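Local coordinates for protein Crov588 (Cafeteriavirus, PDB 6NYR) that is of unknown function but folds as a circular leucine-rich-repeat protein built from FNIP repeats, a shape that might serve binding to other molecules, at residues N263-E268 against F284-T289; N269-S274 against V292-L297; I310-L315 against T333-P338. All blocks are in the same frame, centred on the assembly; numbering follows the deposited sequence. Where two conformers were deposited one is given.

Contact 1 (N263-E268 against F284-T289)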
loop_
_atom_site.group_PDB
_atom_site.type_symbol
_atom_site.label_atom_id
_atom_site.label_comp_id
_atom_site.label_asym_id
_atom_site.label_seq_id
_atom_site.Cartn_x
_atom_site.Cartn_y
_atom_site.Cartn_z
ATOM N N ASN A 263 -0.113 18.642 25.730
ATOM C CA ASN A 263 -0.517 17.964 26.952
ATOM C C ASN A 263 -1.116 18.989 27.917
ATOM O O ASN A 263 -0.703 19.146 29.058
ATOM C CB ASN A 263 0.678 17.240 27.569
ATOM C CG ASN A 263 0.266 16.267 28.657
ATOM O OD1 ASN A 263 -0.915 15.930 28.790
ATOM N ND2 ASN A 263 1.231 15.804 29.436
ATOM N N GLN A 264 -2.129 19.711 27.448
ATOM C CA GLN A 264 -2.804 20.731 28.236
ATOM C C GLN A 264 -4.229 20.297 28.560
ATOM O O GLN A 264 -4.847 19.530 27.818
ATOM C CB GLN A 264 -2.849 22.072 27.494
ATOM C CG GLN A 264 -1.485 22.672 27.220
ATOM C CD GLN A 264 -0.725 23.001 28.489
ATOM O OE1 GLN A 264 -1.294 23.509 29.463
ATOM N NE2 GLN A 264 0.568 22.704 28.491
ATOM N N GLN A 265 -4.734 20.779 29.691
ATOM C CA GLN A 265 -6.125 20.546 30.046
ATOM C C GLN A 265 -7.040 21.252 29.053
ATOM O O GLN A 265 -6.755 22.368 28.607
ATOM C CB GLN A 265 -6.408 21.054 31.456
ATOM C CG GLN A 265 -5.673 20.331 32.568
ATOM C CD GLN A 265 -5.772 21.072 33.890
ATOM O OE1 GLN A 265 -6.431 22.111 33.981
ATOM N NE2 GLN A 265 -5.128 20.537 34.922
ATOM N N ILE A 266 -8.150 20.604 28.715
ATOM C CA ILE A 266 -9.177 21.187 27.860
ATOM C C ILE A 266 -10.450 21.296 28.686
ATOM O O ILE A 266 -11.001 20.278 29.125
ATOM C CB ILE A 266 -9.412 20.365 26.584
ATOM C CG1 ILE A 266 -8.098 20.180 25.825
ATOM C CG2 ILE A 266 -10.446 21.043 25.696
ATOM C CD1 ILE A 266 -8.209 19.293 24.604
ATOM N N THR A 267 -10.907 22.524 28.905
ATOM C CA THR A 267 -12.108 22.777 29.681
ATOM C C THR A 267 -13.306 22.895 28.735
ATOM O O THR A 267 -13.224 22.561 27.550
ATOM C CB THR A 267 -11.933 24.034 30.531
ATOM O OG1 THR A 267 -11.925 25.191 29.686
ATOM C CG2 THR A 267 -10.628 23.975 31.302
ATOM N N GLU A 268 -14.435 23.371 29.256
ATOM C CA GLU A 268 -15.666 23.453 28.490
ATOM C C GLU A 268 -15.639 24.661 27.559
ATOM O O GLU A 268 -14.934 25.645 27.794
ATOM C CB GLU A 268 -16.870 23.555 29.427
ATOM C CG GLU A 268 -16.851 22.566 30.579
ATOM C CD GLU A 268 -17.978 22.803 31.567
ATOM O OE1 GLU A 268 -18.991 23.427 31.183
ATOM O OE2 GLU A 268 -17.846 22.371 32.732
ATOM N N PHE A 284 -0.468 13.533 24.995
ATOM C CA PHE A 284 -1.658 14.021 25.677
ATOM C C PHE A 284 -2.120 13.009 26.718
ATOM O O PHE A 284 -2.364 11.841 26.398
ATOM C CB PHE A 284 -2.783 14.305 24.692
ATOM C CG PHE A 284 -4.049 14.762 25.358
ATOM C CD1 PHE A 284 -4.203 16.083 25.749
ATOM C CD2 PHE A 284 -5.082 13.872 25.600
ATOM C CE1 PHE A 284 -5.362 16.506 26.368
ATOM C CE2 PHE A 284 -6.244 14.291 26.219
ATOM C CZ PHE A 284 -6.381 15.610 26.603
ATOM N N ASN A 285 -2.261 13.465 27.958
ATOM C CA ASN A 285 -2.625 12.581 29.059
ATOM C C ASN A 285 -3.338 13.389 30.144
ATOM O O ASN A 285 -3.014 13.316 31.329
ATOM C CB ASN A 285 -1.387 11.861 29.597
ATOM C CG ASN A 285 -1.744 10.673 30.467
ATOM O OD1 ASN A 285 -2.893 10.221 30.472
ATOM N ND2 ASN A 285 -0.763 10.148 31.192
ATOM N N GLN A 286 -4.325 14.178 29.736
ATOM C CA GLN A 286 -5.127 14.987 30.641
ATOM C C GLN A 286 -6.539 14.424 30.739
ATOM O O GLN A 286 -7.071 13.858 29.779
ATOM C CB GLN A 286 -5.183 16.442 30.165
ATOM C CG GLN A 286 -3.838 17.161 30.127
ATOM C CD GLN A 286 -3.174 17.227 31.490
ATOM O OE1 GLN A 286 -3.825 17.511 32.494
ATOM N NE2 GLN A 286 -1.874 16.972 31.530
ATOM N N ILE A 287 -7.140 14.572 31.919
ATOM C CA ILE A 287 -8.495 14.084 32.128
ATOM C C ILE A 287 -9.462 14.885 31.268
ATOM O O ILE A 287 -9.350 16.113 31.152
ATOM C CB ILE A 287 -8.867 14.170 33.616
ATOM C CG1 ILE A 287 -10.234 13.535 33.873
ATOM C CG2 ILE A 287 -8.898 15.619 34.083
ATOM C CD1 ILE A 287 -10.227 12.024 33.823
ATOM N N ILE A 288 -10.405 14.185 30.640
ATOM C CA ILE A 288 -11.505 14.800 29.902
ATOM C C ILE A 288 -12.782 14.587 30.702
ATOM O O ILE A 288 -13.146 13.446 31.008
ATOM C CB ILE A 288 -11.631 14.230 28.477
ATOM C CG1 ILE A 288 -10.293 14.400 27.750
ATOM C CG2 ILE A 288 -12.773 14.894 27.731
ATOM C CD1 ILE A 288 -10.315 14.015 26.294
ATOM N N THR A 289 -13.459 15.682 31.039
ATOM C CA THR A 289 -14.638 15.633 31.888
ATOM C C THR A 289 -15.914 15.827 31.055
ATOM O O THR A 289 -15.914 15.618 29.835
ATOM C CB THR A 289 -14.491 16.664 33.018
ATOM O OG1 THR A 289 -14.356 17.979 32.467
ATOM C CG2 THR A 289 -13.269 16.339 33.870
#

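Contact 2 (N269-S274 against V292-L297)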
loop_
_atom_site.group_PDB
_atom_site.type_symbol
_atom_site.label_atom_id
_atom_site.label_comp_id
_atom_site.label_asym_id
_atom_site.label_seq_id
_atom_site.Cartn_x
_atom_site.Cartn_y
_atom_site.Cartn_z
ATOM N N ASN A 269 -16.425 24.573 26.484
ATOM C CA ASN A 269 -16.561 25.661 25.516
ATOM C C ASN A 269 -15.241 25.978 24.821
ATOM O O ASN A 269 -15.026 27.100 24.357
ATOM C CB ASN A 269 -17.121 26.930 26.170
ATOM C CG ASN A 269 -18.581 26.800 26.548
ATOM O OD1 ASN A 269 -19.465 26.972 25.709
ATOM N ND2 ASN A 269 -18.842 26.504 27.816
ATOM N N VAL A 270 -14.348 24.999 24.737
ATOM C CA VAL A 270 -13.101 25.145 23.992
ATOM C C VAL A 270 -13.151 24.403 22.663
ATOM O O VAL A 270 -12.759 24.941 21.628
ATOM C CB VAL A 270 -11.909 24.668 24.853
ATOM C CG1 VAL A 270 -10.614 24.731 24.057
ATOM C CG2 VAL A 270 -11.801 25.493 26.125
ATOM N N LEU A 271 -13.635 23.178 22.674
ATOM C CA LEU A 271 -13.786 22.386 21.462
ATOM C C LEU A 271 -15.105 22.734 20.787
ATOM O O LEU A 271 -16.175 22.446 21.328
ATOM C CB LEU A 271 -13.720 20.884 21.782
ATOM C CG LEU A 271 -12.406 20.399 22.386
ATOM C CD1 LEU A 271 -12.504 18.930 22.763
ATOM C CD2 LEU A 271 -11.258 20.635 21.423
ATOM N N PRO A 272 -15.078 23.355 19.608
ATOM C CA PRO A 272 -16.346 23.742 18.968
ATOM C C PRO A 272 -17.192 22.523 18.640
ATOM O O PRO A 272 -16.672 21.472 18.266
ATOM C CB PRO A 272 -15.904 24.476 17.696
ATOM C CG PRO A 272 -14.540 23.934 17.399
ATOM C CD PRO A 272 -13.911 23.633 18.743
ATOM N N ASN A 273 -18.510 22.673 18.787
ATOM C CA ASN A 273 -19.424 21.559 18.576
ATOM C C ASN A 273 -19.423 21.048 17.142
ATOM O O ASN A 273 -19.987 19.978 16.885
ATOM C CB ASN A 273 -20.842 21.981 18.973
ATOM C CG ASN A 273 -21.046 21.989 20.472
ATOM O OD1 ASN A 273 -20.531 21.122 21.180
ATOM N ND2 ASN A 273 -21.799 22.966 20.967
ATOM N N SER A 274 -18.802 21.775 16.210
ATOM C CA SER A 274 -18.752 21.341 14.820
ATOM C C SER A 274 -17.757 20.211 14.581
ATOM O O SER A 274 -17.840 19.542 13.544
ATOM C CB SER A 274 -18.385 22.530 13.926
ATOM O OG SER A 274 -17.303 23.264 14.486
ATOM N N VAL A 292 -17.101 18.537 27.679
ATOM C CA VAL A 292 -15.918 19.067 27.015
ATOM C C VAL A 292 -15.882 18.677 25.545
ATOM O O VAL A 292 -15.586 19.505 24.684
ATOM C CB VAL A 292 -14.645 18.588 27.752
ATOM C CG1 VAL A 292 -13.398 19.150 27.095
ATOM C CG2 VAL A 292 -14.713 18.965 29.228
ATOM N N LEU A 293 -16.160 17.414 25.244
ATOM C CA LEU A 293 -16.077 16.938 23.873
ATOM C C LEU A 293 -17.256 17.464 23.061
ATOM O O LEU A 293 -18.382 17.532 23.568
ATOM C CB LEU A 293 -16.063 15.414 23.846
ATOM C CG LEU A 293 -14.840 14.724 24.456
ATOM C CD1 LEU A 293 -15.012 13.218 24.434
ATOM C CD2 LEU A 293 -13.587 15.150 23.715
ATOM N N PRO A 294 -17.035 17.839 21.802
ATOM C CA PRO A 294 -18.141 18.359 20.990
ATOM C C PRO A 294 -19.207 17.296 20.765
ATOM O O PRO A 294 -18.952 16.092 20.834
ATOM C CB PRO A 294 -17.474 18.777 19.672
ATOM C CG PRO A 294 -16.117 18.164 19.673
ATOM C CD PRO A 294 -15.746 17.811 21.082
ATOM N N ASN A 295 -20.421 17.765 20.489
ATOM C CA ASN A 295 -21.569 16.885 20.313
ATOM C C ASN A 295 -21.700 16.351 18.893
ATOM O O ASN A 295 -22.555 15.492 18.649
ATOM C CB ASN A 295 -22.844 17.629 20.723
ATOM C CG ASN A 295 -23.021 18.943 19.983
ATOM O OD1 ASN A 295 -22.488 19.130 18.888
ATOM N ND2 ASN A 295 -23.756 19.868 20.590
ATOM N N SER A 296 -20.880 16.827 17.961
ATOM C CA SER A 296 -20.843 16.281 16.612
ATOM C C SER A 296 -19.788 15.195 16.434
ATOM O O SER A 296 -19.782 14.524 15.395
ATOM C CB SER A 296 -20.569 17.400 15.596
ATOM O OG SER A 296 -21.506 18.451 15.728
ATOM N N LEU A 297 -18.909 15.007 17.415
ATOM C CA LEU A 297 -17.751 14.137 17.262
ATOM C C LEU A 297 -18.151 12.740 16.817
ATOM O O LEU A 297 -18.972 12.081 17.460
ATOM C CB LEU A 297 -16.988 14.072 18.586
ATOM C CG LEU A 297 -15.564 13.529 18.551
ATOM C CD1 LEU A 297 -14.662 14.438 17.737
ATOM C CD2 LEU A 297 -15.032 13.381 19.977
#

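Contact 3 (I310-L315 against T333-P338)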
loop_
_atom_site.group_PDB
_atom_site.type_symbol
_atom_site.label_atom_id
_atom_site.label_comp_id
_atom_site.label_asym_id
_atom_site.label_seq_id
_atom_site.Cartn_x
_atom_site.Cartn_y
_atom_site.Cartn_z
ATOM N N ILE A 310 -12.357 7.570 31.871
ATOM C CA ILE A 310 -13.486 8.167 31.164
ATOM C C ILE A 310 -14.754 7.718 31.876
ATOM O O ILE A 310 -15.059 6.520 31.912
ATOM C CB ILE A 310 -13.516 7.751 29.685
ATOM C CG1 ILE A 310 -12.136 7.961 29.065
ATOM C CG2 ILE A 310 -14.577 8.529 28.923
ATOM C CD1 ILE A 310 -12.043 7.551 27.617
ATOM N N THR A 311 -15.490 8.673 32.435
ATOM C CA THR A 311 -16.677 8.364 33.214
ATOM C C THR A 311 -17.933 8.649 32.388
ATOM O O THR A 311 -17.868 8.920 31.183
ATOM C CB THR A 311 -16.681 9.156 34.525
ATOM O OG1 THR A 311 -16.632 10.561 34.248
ATOM C CG2 THR A 311 -15.484 8.767 35.379
ATOM N N GLU A 312 -19.090 8.601 33.045
ATOM C CA GLU A 312 -20.358 8.765 32.353
ATOM C C GLU A 312 -20.475 10.144 31.717
ATOM O O GLU A 312 -19.894 11.125 32.187
ATOM C CB GLU A 312 -21.532 8.574 33.319
ATOM C CG GLU A 312 -21.726 7.180 33.867
ATOM C CD GLU A 312 -22.998 7.067 34.701
ATOM O OE1 GLU A 312 -23.578 8.118 35.053
ATOM O OE2 GLU A 312 -23.419 5.931 34.999
ATOM N N ASN A 313 -21.228 10.196 30.616
ATOM C CA ASN A 313 -21.593 11.455 29.969
ATOM C C ASN A 313 -20.357 12.284 29.644
ATOM O O ASN A 313 -20.368 13.516 29.708
ATOM C CB ASN A 313 -22.576 12.226 30.845
ATOM C CG ASN A 313 -23.829 11.418 31.152
ATOM O OD1 ASN A 313 -24.473 10.884 30.247
ATOM N ND2 ASN A 313 -24.166 11.310 32.432
ATOM N N VAL A 314 -19.285 11.591 29.281
ATOM C CA VAL A 314 -18.079 12.218 28.761
ATOM C C VAL A 314 -17.975 12.029 27.254
ATOM O O VAL A 314 -17.723 12.979 26.514
ATOM C CB VAL A 314 -16.826 11.662 29.475
ATOM C CG1 VAL A 314 -15.564 12.167 28.787
ATOM C CG2 VAL A 314 -16.828 12.045 30.942
ATOM N N LEU A 315 -18.169 10.800 26.785
ATOM C CA LEU A 315 -18.203 10.518 25.355
ATOM C C LEU A 315 -19.563 10.900 24.789
ATOM O O LEU A 315 -20.593 10.469 25.320
ATOM C CB LEU A 315 -17.921 9.043 25.101
ATOM C CG LEU A 315 -16.551 8.550 25.574
ATOM C CD1 LEU A 315 -16.392 7.062 25.328
ATOM C CD2 LEU A 315 -15.448 9.329 24.871
ATOM N N THR A 333 -16.771 1.196 32.936
ATOM C CA THR A 333 -17.992 0.659 33.509
ATOM C C THR A 333 -19.169 0.928 32.564
ATOM O O THR A 333 -18.980 1.176 31.367
ATOM C CB THR A 333 -18.210 1.221 34.923
ATOM O OG1 THR A 333 -18.177 2.654 34.900
ATOM C CG2 THR A 333 -17.140 0.691 35.881
ATOM N N GLU A 334 -20.387 0.924 33.107
ATOM C CA GLU A 334 -21.573 0.635 32.305
ATOM C C GLU A 334 -21.892 1.739 31.303
ATOM O O GLU A 334 -21.883 1.509 30.088
ATOM C CB GLU A 334 -22.762 0.377 33.238
ATOM C CG GLU A 334 -22.864 -1.075 33.682
ATOM C CD GLU A 334 -24.050 -1.347 34.580
ATOM O OE1 GLU A 334 -24.798 -0.396 34.899
ATOM O OE2 GLU A 334 -24.239 -2.521 34.964
ATOM N N ASN A 335 -22.206 2.934 31.783
ATOM C CA ASN A 335 -22.772 3.966 30.912
ATOM C C ASN A 335 -21.709 4.952 30.444
ATOM O O ASN A 335 -21.885 6.169 30.521
ATOM C CB ASN A 335 -23.906 4.682 31.636
ATOM C CG ASN A 335 -25.054 3.746 31.992
ATOM O OD1 ASN A 335 -25.295 3.463 33.167
ATOM N ND2 ASN A 335 -25.764 3.260 30.977
ATOM N N VAL A 336 -20.598 4.431 29.930
ATOM C CA VAL A 336 -19.489 5.245 29.450
ATOM C C VAL A 336 -19.414 5.254 27.927
ATOM O O VAL A 336 -19.342 6.316 27.309
ATOM C CB VAL A 336 -18.153 4.766 30.063
ATOM C CG1 VAL A 336 -17.003 5.609 29.534
ATOM C CG2 VAL A 336 -18.219 4.809 31.582
ATOM N N LEU A 337 -19.390 4.076 27.308
ATOM C CA LEU A 337 -19.325 3.988 25.854
ATOM C C LEU A 337 -20.691 4.320 25.269
ATOM O O LEU A 337 -21.674 3.650 25.607
ATOM C CB LEU A 337 -18.893 2.596 25.427
ATOM C CG LEU A 337 -17.568 2.106 26.018
ATOM C CD1 LEU A 337 -17.318 0.644 25.688
ATOM C CD2 LEU A 337 -16.412 2.963 25.532
ATOM N N PRO A 338 -20.807 5.324 24.406
ATOM C CA PRO A 338 -22.135 5.734 23.941
ATOM C C PRO A 338 -22.761 4.656 23.067
ATOM O O PRO A 338 -22.083 3.784 22.519
ATOM C CB PRO A 338 -21.871 7.017 23.144
ATOM C CG PRO A 338 -20.448 6.896 22.693
ATOM C CD PRO A 338 -19.720 6.080 23.744
HETATM O O HOH W 1 -15.333 4.033 33.675
HETATM O O HOH W 2 -18.605 8.542 28.661
HETATM O O HOH W 3 -21.210 3.677 35.619
#

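Contact 1 (N263-E268 against F284-T289)
Two loops run alongside each other one coil apart, with the CA atoms of N263 and F284 4.3 Å apart and those of Q265 and Q286 5.7 Å apart. N263 forms a rung of an asparagine ladder, side chain to backbone, in the leucine-rich-repeat solenoid of FNIP repeats. N263 has CG anti to its backbone N (chi1 -167°), which carries OD1 to the next loop. OD1 accepts two bonds there. One comes from the backbone N of N285 at 2.9 Å, the other from NE2 of Q286 at 3.1 Å. Both donors sit above the plane of the N263 side-chain carbonyl, not on its lone pairs. The ladder continues on both sides: N241 OD1 accepts from N263 N, and N285 OD1 accepts from N307 N and Q308 NE2. Q286 bends at chi2 (-60°), so its amide turns back across N263, the two amide planes 52° apart. Its OE1 meets CG of Q265. The F284 ring is buried and stacked on F280, with the backbone N of Q286 over the centre of one face. I266 CD1 reaches CE1 of this ring at 4.4 Å. F284 CE1 also meets the carbonyl O of Q264 at the ring edge, 3.4 Å away.

Contact 2 (N269-S274 against V292-L297)
V292 opens the second segment with its carbonyl O turned to the neighbouring turn, where L271 CD1 packs on it at 3.7 Å. L271 has CG anti to the carbonyl carbon, and the side chain extends from there toward the next coil. L293 points its CB away, yet its CD2 still meets L271 CD1 at 4.0 Å. P294 follows and packs on L271. Its CD lies 3.7 Å from L271 CB, the two side chains crossing obliquely. Further round the ring, P294 CB approaches the carbonyl O of P272 at 3.1 Å. N295 sets its side-chain amide over that of N273, the planes stacked and 23° apart. Its backbone N gives a weak bond of 3.4 Å to N273 OD1. S296 then closes on the backbone of N273. S296 OG, anti to its own carbonyl carbon, donates in the carbonyl plane to N273 O at a very short 2.4 Å. S296 N adds a weak bond to the same oxygen, so two donors of one residue hold N273 O. S318 OG bonds N295 O likewise, and also L297 O. S274 OG reaches N251 O weakly, its stronger bond going to L253 O. Repeated Leu-Pro-Asn-Ser turns thus stack on one another and lead into the strands 277-279 and 299-301, as expected of successive coils in a leucine-rich-repeat solenoid.

Contact 3 (I310-L315 against T333-P338)
Successive coils of the leucine-rich-repeat solenoid meet here at their outer loops, through a buried valine, a leucine-proline pair and three bridging waters. V336 lies at the centre. Its CG1, anti to the backbone N (chi1 179°), packs against the carbonyl O of I310 at 3.2 Å. The same methyl meets I310 CG2 at 3.8 Å, the two side chains crossing at about a right angle. L315 extends toward the second loop. L315 CD1 rests on V336 O and L337 CD2, while L315 CB lies 3.7 Å from P338 CD. Water 2 sits beside this apolar patch and bridges the two backbones. It donates to T311 O at 2.7 Å and to V336 O at 2.7 Å, and accepts from L315 N at 3.0 Å. Water 1 donates to I310 O and accepts from T333 N. On the exposed side, E312 and N335 lie side by side and point the same way, their carboxylate and amide planes 74° apart. N335 is the centre of an inverse gamma turn, and its carbonyl O takes a CA-H...O contact of 3.5 Å from E312. Water 3 donates to E312 OE2 and also meets T333 OG1. Loop 310-315 lies between strands 299-301 and 321-323. Loop 333-338 follows strand 321-323 and precedes strand 343-345. I310 touches F324, and L315 touches L293 of the preceding coil.

In the fold
From the N terminus, the chain leaves strand 255-257 and runs through 263-268 straight into 269-274. It then passes through strand 277-279 and returns in 284-289 and 292-297. Contact 1 and contact 2 therefore cross along the chain, each closing the coil that contains strand 277-279. They also touch, since V292 CG1 packs on the carbonyl oxygens of I266 and T267. Contact 3 comes later, in series, and closes the coil that contains strand 321-323. The coils join directly: V314 CG1 lies against I288 O and T289 O of contact 1, and L293 CD1 of contact 2 lies against V314 O of contact 3. Together they tie neighbouring coils of the ring.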